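Local coordinates for protein putative alpha/beta hydrolase (Desulfitobacterium hafniense, PDB 4RPC) that is probably an alpha/beta-fold hydrolase with a nucleophile-elbow sequence and a likely catalytic triad, its substrate not established, at residues E55-T60 against E71-K76; R64-S69 against L182-L187; G98-V103 against Y190-K195; D139-L144 against P171-H176. All coordinates share one frame; numbering follows the deposited sequence.

Interaction 1: residues E55-T60 against E71-K76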
loop_
_atom_site.group_PDB
_atom_site.type_symbol
_atom_site.label_atom_id
_atom_site.label_comp_id
_atom_site.label_asym_id
_atom_site.label_seq_id
_atom_site.Cartn_x
_atom_site.Cartn_y
_atom_site.Cartn_z
ATOM N N GLU A 55 -4.864 1.018 10.441
ATOM C CA GLU A 55 -3.945 -0.084 10.746
ATOM C C GLU A 55 -4.446 -1.338 10.083
ATOM O O GLU A 55 -5.597 -1.707 10.259
ATOM C CB GLU A 55 -3.971 -0.349 12.223
ATOM C CG GLU A 55 -3.494 0.806 13.028
ATOM C CD GLU A 55 -3.548 0.542 14.523
ATOM O OE1 GLU A 55 -3.985 -0.578 14.968
ATOM O OE2 GLU A 55 -3.157 1.498 15.218
ATOM N N LEU A 56 -3.633 -1.993 9.285
ATOM C CA LEU A 56 -4.009 -3.306 8.784
ATOM C C LEU A 56 -4.143 -4.245 9.982
ATOM O O LEU A 56 -3.455 -4.097 10.993
ATOM C CB LEU A 56 -2.960 -3.838 7.811
ATOM C CG LEU A 56 -2.767 -3.116 6.471
ATOM C CD1 LEU A 56 -1.770 -3.905 5.634
ATOM C CD2 LEU A 56 -4.076 -3.085 5.757
ATOM N N GLU A 57 -5.071 -5.181 9.891
ATOM C CA GLU A 57 -5.259 -6.149 10.967
ATOM C C GLU A 57 -3.962 -6.742 11.461
ATOM O O GLU A 57 -3.091 -7.117 10.695
ATOM C CB GLU A 57 -6.220 -7.265 10.559
ATOM C CG GLU A 57 -7.669 -6.783 10.421
ATOM C CD GLU A 57 -7.996 -6.141 9.059
ATOM O OE1 GLU A 57 -7.083 -5.965 8.236
ATOM O OE2 GLU A 57 -9.201 -5.864 8.794
ATOM N N GLY A 58 -3.865 -6.832 12.779
ATOM C CA GLY A 58 -2.682 -7.357 13.471
ATOM C C GLY A 58 -1.418 -6.486 13.481
ATOM O O GLY A 58 -0.429 -6.895 14.100
ATOM N N HIS A 59 -1.436 -5.298 12.836
ATOM C CA HIS A 59 -0.284 -4.443 12.801
ATOM C C HIS A 59 -0.299 -3.386 13.932
ATOM O O HIS A 59 -0.365 -2.145 13.716
ATOM C CB HIS A 59 -0.188 -3.811 11.430
ATOM C CG HIS A 59 0.192 -4.810 10.378
ATOM N ND1 HIS A 59 -0.578 -5.926 10.128
ATOM C CD2 HIS A 59 1.260 -4.890 9.556
ATOM C CE1 HIS A 59 0.029 -6.679 9.231
ATOM N NE2 HIS A 59 1.126 -6.060 8.842
ATOM N N THR A 60 -0.177 -3.908 15.133
ATOM C CA THR A 60 -0.349 -3.140 16.347
ATOM C C THR A 60 0.383 -3.951 17.446
ATOM O O THR A 60 0.799 -5.133 17.221
ATOM C CB THR A 60 -1.862 -2.930 16.589
ATOM O OG1 THR A 60 -2.070 -1.986 17.623
ATOM C CG2 THR A 60 -2.612 -4.205 16.937
ATOM N N GLU A 71 -10.514 -8.163 0.462
ATOM C CA GLU A 71 -11.962 -7.800 0.426
ATOM C C GLU A 71 -12.551 -7.459 1.829
ATOM O O GLU A 71 -13.348 -6.509 2.002
ATOM C CB GLU A 71 -12.826 -8.926 -0.204
ATOM C CG GLU A 71 -12.581 -9.178 -1.703
ATOM C CD GLU A 71 -11.355 -10.048 -2.011
ATOM O OE1 GLU A 71 -10.592 -10.450 -1.096
ATOM O OE2 GLU A 71 -11.130 -10.329 -3.205
ATOM N N GLU A 72 -12.240 -8.289 2.812
ATOM C CA GLU A 72 -12.797 -8.047 4.131
ATOM C C GLU A 72 -12.154 -6.790 4.788
ATOM O O GLU A 72 -12.842 -5.955 5.364
ATOM C CB GLU A 72 -12.663 -9.283 4.971
ATOM C CG GLU A 72 -13.568 -9.253 6.190
ATOM C CD GLU A 72 -13.744 -10.645 6.802
ATOM O OE1 GLU A 72 -14.097 -11.589 6.033
ATOM O OE2 GLU A 72 -13.514 -10.772 8.031
ATOM N N THR A 73 -10.871 -6.600 4.594
ATOM C CA THR A 73 -10.192 -5.401 5.091
ATOM C C THR A 73 -10.770 -4.129 4.432
ATOM O O THR A 73 -11.164 -3.150 5.118
ATOM C CB THR A 73 -8.675 -5.588 4.888
ATOM O OG1 THR A 73 -8.227 -6.567 5.821
ATOM C CG2 THR A 73 -7.898 -4.300 5.074
ATOM N N ALA A 74 -10.956 -4.170 3.117
ATOM C CA ALA A 74 -11.571 -3.047 2.386
ATOM C C ALA A 74 -12.985 -2.784 2.910
ATOM O O ALA A 74 -13.312 -1.641 3.252
ATOM C CB ALA A 74 -11.576 -3.301 0.884
ATOM N N GLY A 75 -13.789 -3.838 3.052
ATOM C CA GLY A 75 -15.150 -3.707 3.608
ATOM C C GLY A 75 -15.140 -3.072 4.989
ATOM O O GLY A 75 -15.805 -2.066 5.253
ATOM N N LYS A 76 -14.343 -3.609 5.889
ATOM C CA LYS A 76 -14.253 -2.983 7.231
ATOM C C LYS A 76 -13.821 -1.512 7.234
ATOM O O LYS A 76 -14.312 -0.699 8.008
ATOM C CB LYS A 76 -13.385 -3.868 8.112
ATOM C CG LYS A 76 -14.186 -5.138 8.481
ATOM C CD LYS A 76 -13.290 -6.201 9.016
ATOM C CE LYS A 76 -12.601 -5.733 10.291
ATOM N NZ LYS A 76 -11.292 -6.430 10.364
#
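Glu57 splits its carboxylate between two side chains one turn apart on helix 70-83. Thr73 OG1 donates to Glu57 OE1 at 2.7 Å, arriving on the syn side but 35° out of the carboxylate plane. Lys76 NZ meets Glu57 OE2, also at 2.7 Å, and uses the anti lone pair, the one pointing away from the other oxygen; this bond is a salt bridge. Glu57 gets there by setting CG beside its backbone N (chi1 -70°) and then bending sharply at chi2, 84°, which turns the carboxylate toward the helix. Lys76 answers with a bend of its own at chi3. On Thr73, the torsion that gives OG1 to the glutamate leaves CG2 facing Leu56 CD2 at 4.1 Å, a small apolar touch beside the polar one.

The loop is held by its own bonds. Leu56 to His59 form a type II beta turn, with Gly58 at positive phi and His59 N bonded to Leu56 O. His59 ND1 reaches back to Glu57 O at 2.8 Å; the oxygen lies in the imidazole plane, while the nitrogen stands well above the carbonyl plane. Leu56 CB packs over one face of that ring, and His59 NE2 bonds to the backbone N of Gly31.

Gripped at both oxygens, the Glu57 carboxylate has little freedom to rotate, and Lys76 would probably favour the ionised form of Glu57. The Glu72 carboxylate, 6.6 Å away between Glu72 OE2 and Glu57 OE2, adds like charge that Lys76 probably offsets. The result is a charged clasp tying the loop after strand 50-54 to the helix that follows.

Interaction 2: residues R64-S69 against L182-L187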
loop_
_atom_site.group_PDB
_atom_site.type_symbol
_atom_site.label_atom_id
_atom_site.label_comp_id
_atom_site.label_asym_id
_atom_site.label_seq_id
_atom_site.Cartn_x
_atom_site.Cartn_y
_atom_site.Cartn_z
ATOM N N ARG A 64 -5.537 -8.284 18.365
ATOM C CA ARG A 64 -6.669 -9.110 18.748
ATOM C C ARG A 64 -7.213 -9.810 17.503
ATOM O O ARG A 64 -8.123 -10.616 17.602
ATOM C CB ARG A 64 -7.781 -8.276 19.411
ATOM C CG ARG A 64 -7.324 -7.289 20.488
ATOM C CD ARG A 64 -8.494 -6.911 21.408
ATOM N NE ARG A 64 -8.970 -8.082 22.154
ATOM C CZ ARG A 64 -10.210 -8.288 22.631
ATOM N NH1 ARG A 64 -11.195 -7.406 22.447
ATOM N NH2 ARG A 64 -10.466 -9.411 23.305
ATOM N N GLU A 65 -6.652 -9.542 16.343
ATOM C CA GLU A 65 -7.011 -10.326 15.180
ATOM C C GLU A 65 -6.004 -10.184 14.058
ATOM O O GLU A 65 -5.105 -9.367 14.109
ATOM C CB GLU A 65 -8.393 -9.917 14.667
ATOM C CG GLU A 65 -8.347 -8.612 13.881
ATOM C CD GLU A 65 -9.723 -7.972 13.685
ATOM O OE1 GLU A 65 -10.623 -8.542 12.981
ATOM O OE2 GLU A 65 -9.895 -6.887 14.273
ATOM N N TYR A 66 -6.212 -10.967 13.014
ATOM C CA TYR A 66 -5.324 -11.000 11.890
ATOM C C TYR A 66 -6.163 -10.843 10.644
ATOM O O TYR A 66 -7.378 -11.053 10.664
ATOM C CB TYR A 66 -4.611 -12.354 11.822
ATOM C CG TYR A 66 -3.818 -12.756 13.070
ATOM C CD1 TYR A 66 -2.864 -11.908 13.619
ATOM C CD2 TYR A 66 -3.998 -14.000 13.647
ATOM C CE1 TYR A 66 -2.096 -12.305 14.685
ATOM C CE2 TYR A 66 -3.259 -14.393 14.743
ATOM C CZ TYR A 66 -2.315 -13.549 15.259
ATOM O OH TYR A 66 -1.582 -13.937 16.376
HETATM N N MSE A 67 -5.484 -10.510 9.564
HETATM C CA MSE A 67 -6.094 -10.213 8.290
HETATM C C MSE A 67 -6.669 -11.478 7.695
HETATM O O MSE A 67 -6.082 -12.524 7.817
HETATM C CB MSE A 67 -5.052 -9.698 7.320
HETATM C CG MSE A 67 -5.546 -8.371 6.812
HETATM SE SE MSE A 67 -4.416 -7.617 5.405
HETATM C CE MSE A 67 -3.027 -7.272 6.644
ATOM N N VAL A 68 -7.823 -11.355 7.047
ATOM C CA VAL A 68 -8.482 -12.460 6.355
ATOM C C VAL A 68 -8.372 -12.296 4.835
ATOM O O VAL A 68 -8.010 -13.203 4.155
ATOM C CB VAL A 68 -9.967 -12.578 6.740
ATOM C CG1 VAL A 68 -10.615 -13.783 6.062
ATOM C CG2 VAL A 68 -10.117 -12.767 8.243
ATOM N N SER A 69 -8.695 -11.136 4.309
ATOM C CA SER A 69 -8.576 -10.912 2.902
ATOM C C SER A 69 -8.580 -9.414 2.600
ATOM O O SER A 69 -9.012 -8.578 3.379
ATOM C CB SER A 69 -9.782 -11.540 2.182
ATOM O OG SER A 69 -10.944 -10.899 2.654
ATOM N N LEU A 182 2.034 -10.833 10.183
ATOM C CA LEU A 182 2.700 -10.558 8.909
ATOM C C LEU A 182 2.332 -11.577 7.892
ATOM O O LEU A 182 1.983 -11.234 6.759
ATOM C CB LEU A 182 4.207 -10.592 9.112
ATOM C CG LEU A 182 5.145 -10.507 7.931
ATOM C CD1 LEU A 182 4.833 -9.211 7.245
ATOM C CD2 LEU A 182 6.602 -10.491 8.372
ATOM N N LEU A 183 2.412 -12.847 8.299
ATOM C CA LEU A 183 2.065 -13.920 7.421
ATOM C C LEU A 183 0.625 -13.815 6.890
ATOM O O LEU A 183 0.392 -13.981 5.705
ATOM C CB LEU A 183 2.319 -15.277 8.116
ATOM C CG LEU A 183 2.040 -16.518 7.323
ATOM C CD1 LEU A 183 3.069 -16.694 6.261
ATOM C CD2 LEU A 183 2.085 -17.739 8.213
ATOM N N HIS A 184 -0.357 -13.587 7.750
ATOM C CA HIS A 184 -1.734 -13.473 7.278
ATOM C C HIS A 184 -1.975 -12.336 6.296
ATOM O O HIS A 184 -2.791 -12.452 5.362
ATOM C CB HIS A 184 -2.653 -13.307 8.471
ATOM C CG HIS A 184 -2.968 -14.605 9.079
ATOM N ND1 HIS A 184 -2.440 -15.016 10.279
ATOM C CD2 HIS A 184 -3.641 -15.657 8.572
ATOM C CE1 HIS A 184 -2.855 -16.244 10.528
ATOM N NE2 HIS A 184 -3.570 -16.655 9.497
ATOM N N ALA A 185 -1.213 -11.270 6.490
ATOM C CA ALA A 185 -1.306 -10.097 5.643
ATOM C C ALA A 185 -0.756 -10.454 4.276
ATOM O O ALA A 185 -1.326 -10.066 3.218
ATOM C CB ALA A 185 -0.537 -8.954 6.221
ATOM N N LEU A 186 0.341 -11.188 4.293
ATOM C CA LEU A 186 0.958 -11.653 3.041
ATOM C C LEU A 186 0.139 -12.711 2.293
ATOM O O LEU A 186 0.137 -12.724 1.035
ATOM C CB LEU A 186 2.345 -12.185 3.293
ATOM C CG LEU A 186 3.330 -11.073 3.655
ATOM C CD1 LEU A 186 4.566 -11.713 4.250
ATOM C CD2 LEU A 186 3.696 -10.135 2.499
ATOM N N LEU A 187 -0.535 -13.570 3.038
ATOM C CA LEU A 187 -1.406 -14.525 2.389
ATOM C C LEU A 187 -2.511 -13.756 1.648
ATOM O O LEU A 187 -2.811 -14.059 0.481
ATOM C CB LEU A 187 -1.983 -15.551 3.364
ATOM C CG LEU A 187 -1.002 -16.493 4.054
ATOM C CD1 LEU A 187 -1.599 -17.086 5.298
ATOM C CD2 LEU A 187 -0.553 -17.620 3.103
HETATM O O HOH W 1 -4.877 -13.989 5.181
#
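Tyr66 and His184 make a near-parallel but strongly offset aromatic pair, the outer half of a mixed loop-to-helix contact that brings the connection between strand 50-54 and helix 70-83 against helix 179-191. The ring planes are 13° apart, yet the centroids stand 5.2 Å from each other, so overlap is slight. With CG beside the backbone N (chi1 -82°), His184 turns its ring alongside Tyr66, and much of the touching falls to Tyr66 CB, which lies 3.8 Å from His184 ND1. That nitrogen is already spoken for: it bonds to Glu180 O one turn back, which steadies the imidazole. His184 CB rests 3.6 Å from Met67 O. A lysine in place of His184 would probably leave Tyr66 without its flat neighbour and Glu180 O without its ring donor.

A water bridges the two backbones, donating to His184 O at 2.6 Å and, over a longer 3.2 Å, to Met67 O, although other acceptors compete for its protons. Deeper in, residue 67 is a selenomethionine whose SE lies 4.0 Å from Ala185 CA; its CE is modelled too close to the alanine to be trusted.

Ser69 caps the start of helix 70-83 with its side chain on Glu72 N. On the Met67-Ala185 side, Leu97 of helix 97-108 touches both, while Leu186 and Leu187 turn to Ala134 of helix 130-145, so helix 179-191 is packed between this loop and its neighbouring helices.

Interaction 3: residues G98-V103 against Y190-K195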
loop_
_atom_site.group_PDB
_atom_site.type_symbol
_atom_site.label_atom_id
_atom_site.label_comp_id
_atom_site.label_asym_id
_atom_site.label_seq_id
_atom_site.Cartn_x
_atom_site.Cartn_y
_atom_site.Cartn_z
ATOM N N GLY A 98 -1.252 -2.381 0.570
ATOM C CA GLY A 98 -2.132 -1.285 0.777
ATOM C C GLY A 98 -2.688 -0.792 -0.555
ATOM O O GLY A 98 -3.759 -0.224 -0.566
ATOM N N ALA A 99 -1.973 -1.026 -1.665
ATOM C CA ALA A 99 -2.486 -0.620 -2.977
ATOM C C ALA A 99 -3.635 -1.540 -3.393
ATOM O O ALA A 99 -4.513 -1.150 -4.142
ATOM C CB ALA A 99 -1.387 -0.688 -4.027
ATOM N N SER A 100 -3.581 -2.801 -2.954
ATOM C CA SER A 100 -4.642 -3.746 -3.286
ATOM C C SER A 100 -5.868 -3.388 -2.499
ATOM O O SER A 100 -6.948 -3.436 -3.033
ATOM C CB SER A 100 -4.251 -5.201 -2.964
ATOM O OG SER A 100 -3.173 -5.553 -3.731
ATOM N N VAL A 101 -5.699 -3.016 -1.254
ATOM C CA VAL A 101 -6.831 -2.532 -0.437
ATOM C C VAL A 101 -7.450 -1.237 -1.078
ATOM O O VAL A 101 -8.673 -1.070 -1.136
ATOM C CB VAL A 101 -6.409 -2.267 0.985
ATOM C CG1 VAL A 101 -7.565 -1.656 1.796
ATOM C CG2 VAL A 101 -5.926 -3.545 1.645
ATOM N N ALA A 102 -6.607 -0.344 -1.570
ATOM C CA ALA A 102 -7.098 0.890 -2.203
ATOM C C ALA A 102 -7.959 0.550 -3.433
ATOM O O ALA A 102 -9.045 1.056 -3.570
ATOM C CB ALA A 102 -5.936 1.754 -2.626
ATOM N N VAL A 103 -7.463 -0.346 -4.302
ATOM C CA VAL A 103 -8.174 -0.705 -5.503
ATOM C C VAL A 103 -9.490 -1.322 -5.138
ATOM O O VAL A 103 -10.531 -0.983 -5.671
ATOM C CB VAL A 103 -7.340 -1.650 -6.386
ATOM C CG1 VAL A 103 -8.147 -2.155 -7.577
ATOM C CG2 VAL A 103 -6.128 -0.924 -6.898
ATOM N N TYR A 190 -1.026 -12.012 -1.488
ATOM C CA TYR A 190 -0.767 -12.928 -2.566
ATOM C C TYR A 190 -2.001 -13.637 -3.120
ATOM O O TYR A 190 -1.982 -14.024 -4.233
ATOM C CB TYR A 190 0.287 -13.975 -2.135
ATOM C CG TYR A 190 1.663 -13.397 -2.121
ATOM C CD1 TYR A 190 2.151 -12.700 -3.220
ATOM C CD2 TYR A 190 2.478 -13.547 -1.037
ATOM C CE1 TYR A 190 3.427 -12.150 -3.217
ATOM C CE2 TYR A 190 3.742 -12.990 -1.000
ATOM C CZ TYR A 190 4.216 -12.298 -2.084
ATOM O OH TYR A 190 5.476 -11.797 -2.083
ATOM N N ARG A 191 -3.055 -13.805 -2.338
ATOM C CA ARG A 191 -4.307 -14.397 -2.790
ATOM C C ARG A 191 -5.132 -13.475 -3.678
ATOM O O ARG A 191 -5.813 -13.945 -4.573
ATOM C CB ARG A 191 -5.177 -14.763 -1.582
ATOM C CG ARG A 191 -6.325 -15.680 -1.885
ATOM C CD ARG A 191 -5.977 -17.136 -1.736
ATOM N NE ARG A 191 -5.412 -17.428 -0.416
ATOM C CZ ARG A 191 -4.791 -18.572 -0.101
ATOM N NH1 ARG A 191 -4.669 -19.546 -1.017
ATOM N NH2 ARG A 191 -4.269 -18.724 1.152
ATOM N N TYR A 192 -5.099 -12.160 -3.421
ATOM C CA TYR A 192 -5.981 -11.213 -4.147
ATOM C C TYR A 192 -5.861 -11.382 -5.653
ATOM O O TYR A 192 -4.787 -11.312 -6.236
ATOM C CB TYR A 192 -5.659 -9.791 -3.753
ATOM C CG TYR A 192 -6.673 -8.739 -4.196
ATOM C CD1 TYR A 192 -7.995 -8.811 -3.800
ATOM C CD2 TYR A 192 -6.299 -7.674 -4.956
ATOM C CE1 TYR A 192 -8.903 -7.836 -4.188
ATOM C CE2 TYR A 192 -7.199 -6.714 -5.368
ATOM C CZ TYR A 192 -8.503 -6.767 -4.971
ATOM O OH TYR A 192 -9.429 -5.780 -5.382
ATOM N N ASP A 193 -6.967 -11.604 -6.303
ATOM C CA ASP A 193 -6.954 -11.745 -7.746
ATOM C C ASP A 193 -7.846 -10.684 -8.398
ATOM O O ASP A 193 -9.067 -10.813 -8.447
ATOM C CB ASP A 193 -7.376 -13.172 -8.060
ATOM C CG ASP A 193 -7.328 -13.516 -9.539
ATOM O OD1 ASP A 193 -6.913 -12.710 -10.380
ATOM O OD2 ASP A 193 -7.786 -14.622 -9.846
ATOM N N LEU A 194 -7.224 -9.618 -8.876
ATOM C CA LEU A 194 -7.958 -8.466 -9.416
ATOM C C LEU A 194 -8.563 -8.733 -10.806
ATOM O O LEU A 194 -9.662 -8.331 -11.070
ATOM C CB LEU A 194 -7.027 -7.266 -9.509
ATOM C CG LEU A 194 -7.575 -5.989 -10.118
ATOM C CD1 LEU A 194 -8.807 -5.603 -9.347
ATOM C CD2 LEU A 194 -6.514 -4.909 -10.093
ATOM N N LYS A 195 -7.843 -9.435 -11.671
ATOM C CA LYS A 195 -8.339 -9.737 -13.009
ATOM C C LYS A 195 -9.679 -10.439 -12.949
ATOM O O LYS A 195 -10.568 -10.111 -13.737
ATOM C CB LYS A 195 -7.332 -10.612 -13.785
ATOM C CG LYS A 195 -7.784 -10.982 -15.192
ATOM C CD LYS A 195 -6.665 -10.801 -16.222
ATOM C CE LYS A 195 -7.008 -11.469 -17.549
ATOM N NZ LYS A 195 -8.348 -11.037 -18.066
#
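Ser100 and Tyr192 meet where helix 97-108 passes the chain leaving helix 179-191. The serine brings CB to within 3.8 Å of Tyr192 CD2, with its OG only slightly farther from the same carbon, and the ring slants past it toward Val103. Tyr192 OH ends 4.4 Å from Val103 CG1, one turn on. That same methyl is the one Leu194 addresses: its CD1 lies 3.9 Å and its CD2 4.1 Å from Val103 CG1, the two side chains crossing at about a right angle.

Both residues on the loop side share a rotamer choice. CG of Tyr192 is swung opposite to its backbone N, chi1 -168°, and Leu194 does the same, at 177°; with Asp193 between them pointing elsewhere, the pair lands side by side on the helix. Tyr192 is the first residue to leave helical geometry, so the contact begins where helix 179-191 unwinds.

Farther out, Tyr192 OH forms a hydrogen bond with Glu104 OE1, and the ring packs on Val70 and Glu71 of the neighbouring helix 70-83. Val103 rests on Leu118 of strand 112-119. Helix 97-108 begins within the Gly94-Ser96-Gly98 sequence, consistent with the nucleophile elbow of alpha/beta hydrolases. A phenylalanine at Tyr192 would keep the ring but is likely to leave Glu104 without its phenolic partner.

Chemically this is a buried, largely apolar contact with no hydrogen bond across it. On the tyrosine, the phenol oxygen is satisfied by Glu104 on the same helix as Ser100, which probably restrains the outer end of the ring.

Interaction 4: residues D139-L144 against P171-H176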
loop_
_atom_site.group_PDB
_atom_site.type_symbol
_atom_site.label_atom_id
_atom_site.label_comp_id
_atom_site.label_asym_id
_atom_site.label_seq_id
_atom_site.Cartn_x
_atom_site.Cartn_y
_atom_site.Cartn_z
ATOM N N ASP A 139 9.532 -14.491 6.296
ATOM C CA ASP A 139 10.842 -14.683 6.870
ATOM C C ASP A 139 11.827 -13.602 6.410
ATOM O O ASP A 139 12.617 -13.126 7.234
ATOM C CB ASP A 139 11.438 -16.038 6.518
ATOM C CG ASP A 139 10.609 -17.178 7.032
ATOM O OD1 ASP A 139 9.780 -16.948 7.955
ATOM O OD2 ASP A 139 10.759 -18.314 6.505
ATOM N N ALA A 140 11.792 -13.254 5.112
ATOM C CA ALA A 140 12.709 -12.276 4.547
ATOM C C ALA A 140 12.517 -10.969 5.312
ATOM O O ALA A 140 13.498 -10.375 5.787
ATOM C CB ALA A 140 12.436 -12.065 3.055
ATOM N N PHE A 141 11.258 -10.553 5.472
ATOM C CA PHE A 141 10.988 -9.247 6.096
ATOM C C PHE A 141 11.435 -9.178 7.558
ATOM O O PHE A 141 11.982 -8.179 7.991
ATOM C CB PHE A 141 9.529 -8.893 5.972
ATOM C CG PHE A 141 9.180 -8.146 4.719
ATOM C CD1 PHE A 141 10.076 -8.024 3.663
ATOM C CD2 PHE A 141 7.940 -7.564 4.598
ATOM C CE1 PHE A 141 9.759 -7.300 2.512
ATOM C CE2 PHE A 141 7.608 -6.836 3.463
ATOM C CZ PHE A 141 8.524 -6.713 2.404
ATOM N N LEU A 142 11.229 -10.256 8.312
ATOM C CA LEU A 142 11.664 -10.272 9.697
ATOM C C LEU A 142 13.205 -10.268 9.767
ATOM O O LEU A 142 13.819 -9.593 10.611
ATOM C CB LEU A 142 11.085 -11.496 10.449
ATOM C CG LEU A 142 9.600 -11.323 10.664
ATOM C CD1 LEU A 142 8.979 -12.620 11.047
ATOM C CD2 LEU A 142 9.279 -10.220 11.697
ATOM N N ASN A 143 13.823 -11.033 8.878
ATOM C CA ASN A 143 15.271 -11.008 8.746
ATOM C C ASN A 143 15.844 -9.607 8.549
ATOM O O ASN A 143 16.943 -9.329 8.999
ATOM C CB ASN A 143 15.755 -11.934 7.640
ATOM C CG ASN A 143 15.983 -13.337 8.125
ATOM O OD1 ASN A 143 16.399 -13.550 9.233
ATOM N ND2 ASN A 143 15.683 -14.301 7.299
ATOM N N LEU A 144 15.105 -8.718 7.912
ATOM C CA LEU A 144 15.589 -7.349 7.737
ATOM C C LEU A 144 15.857 -6.693 9.079
ATOM O O LEU A 144 16.746 -5.870 9.190
ATOM C CB LEU A 144 14.598 -6.503 6.955
ATOM C CG LEU A 144 14.356 -6.946 5.519
ATOM C CD1 LEU A 144 13.244 -6.112 4.882
ATOM C CD2 LEU A 144 15.633 -6.805 4.719
ATOM N N PRO A 171 13.752 0.381 8.001
ATOM C CA PRO A 171 13.002 1.373 8.760
ATOM C C PRO A 171 11.471 1.288 8.639
ATOM O O PRO A 171 10.790 1.956 9.431
ATOM C CB PRO A 171 13.432 2.726 8.145
ATOM C CG PRO A 171 14.603 2.472 7.281
ATOM C CD PRO A 171 14.722 0.986 7.059
ATOM N N LEU A 172 10.938 0.590 7.613
ATOM C CA LEU A 172 9.510 0.483 7.436
ATOM C C LEU A 172 8.894 -0.720 8.112
ATOM O O LEU A 172 7.694 -0.780 8.249
ATOM C CB LEU A 172 9.132 0.395 5.946
ATOM C CG LEU A 172 9.451 1.653 5.153
ATOM C CD1 LEU A 172 9.234 1.408 3.668
ATOM C CD2 LEU A 172 8.586 2.789 5.660
ATOM N N ILE A 173 9.690 -1.697 8.477
ATOM C CA ILE A 173 9.160 -2.897 9.122
ATOM C C ILE A 173 8.773 -2.569 10.550
ATOM O O ILE A 173 9.536 -2.019 11.295
ATOM C CB ILE A 173 10.188 -4.003 9.164
ATOM C CG1 ILE A 173 10.731 -4.314 7.772
ATOM C CG2 ILE A 173 9.575 -5.216 9.834
ATOM C CD1 ILE A 173 9.683 -4.737 6.740
ATOM N N TYR A 174 7.563 -2.907 10.935
ATOM C CA TYR A 174 7.068 -2.560 12.245
ATOM C C TYR A 174 7.897 -3.355 13.229
ATOM O O TYR A 174 8.026 -4.575 13.140
ATOM C CB TYR A 174 5.544 -2.843 12.365
ATOM C CG TYR A 174 4.930 -2.668 13.745
ATOM C CD1 TYR A 174 5.230 -1.586 14.543
ATOM C CD2 TYR A 174 4.033 -3.618 14.234
ATOM C CE1 TYR A 174 4.688 -1.462 15.816
ATOM C CE2 TYR A 174 3.484 -3.512 15.489
ATOM C CZ TYR A 174 3.788 -2.447 16.258
ATOM O OH TYR A 174 3.176 -2.383 17.467
ATOM N N GLU A 175 8.472 -2.659 14.189
ATOM C CA GLU A 175 9.451 -3.318 15.034
ATOM C C GLU A 175 8.819 -4.358 15.977
ATOM O O GLU A 175 9.510 -5.235 16.435
ATOM C CB GLU A 175 10.321 -2.284 15.757
ATOM C CG GLU A 175 9.604 -1.519 16.820
ATOM C CD GLU A 175 10.525 -0.533 17.539
ATOM O OE1 GLU A 175 11.619 -0.179 17.025
ATOM O OE2 GLU A 175 10.131 -0.108 18.641
ATOM N N HIS A 176 7.514 -4.291 16.213
ATOM C CA HIS A 176 6.823 -5.265 17.079
ATOM C C HIS A 176 5.862 -6.181 16.353
ATOM O O HIS A 176 4.966 -6.772 16.966
ATOM C CB HIS A 176 6.080 -4.552 18.194
ATOM C CG HIS A 176 6.979 -3.806 19.115
ATOM N ND1 HIS A 176 8.074 -4.396 19.719
ATOM C CD2 HIS A 176 6.954 -2.521 19.537
ATOM C CE1 HIS A 176 8.688 -3.499 20.470
ATOM N NE2 HIS A 176 8.024 -2.356 20.377
#
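Ile173 sets CG1 beside its backbone N (chi1 -55°) and turns CD1 again at chi2, -59°, a doubly bent shape that drops the terminal methyl over the ring of Phe141. The result is a CH-pi contact: CD1 of Ile173 lies 4.2 Å from the centroid of the Phe141 ring and 24° off its normal, above one face but displaced toward the CG-CD2 side. The two side chains cross at about a right angle, so a methyl end meets the ring rather than lying along it. In the alpha/beta hydrolase fold this joins helix 130-145 to the loop before helix 179-191, both in the long excursion between strands 112-119 and 204-210, where such enzymes commonly carry a cap.

One turn after Phe141, Leu144 completes the grip by placing its CD1 4.2 Å from Ile173 CG1. Ile173 thus wedges between two residues of the helix, all three buried and without a hydrogen bond across the contact. Around them, Phe141 also packs on Leu182 of helix 179-191, and Leu144 on Val166 and Leu169 of helix 165-169. The next loop residue, Tyr174, stacks on Tyr33 and bonds through its backbone to Gly31, which ties the loop to the segment holding those two residues.

The helix backbone also takes part: Ile173 CG1 passes 4.1 Å from Phe141 O, a carbon resting beside the carbonyl oxygen.

Interactions 3 and 4 are wholly buried and rely on largely apolar packing across the contact, whereas 1 and 2 are partly buried and bring in charge, a water and polar rings. Interactions 1 and 2 adjoin: both use the connection between strand 50-54 and helix 70-83, and Met67 CG lies 3.2 Å from Glu57 OE1, while Lys76 has a second, long and weak ion pair with Glu65. Helix 179-191 serves interactions 2 and 3, and its Leu182 packs on Phe141 and Leu142 of interaction 4. Tyr192 in interaction 3 touches Glu71 of interaction 1. Interactions 3 and 4 do not touch, their centres being about 22 Å apart.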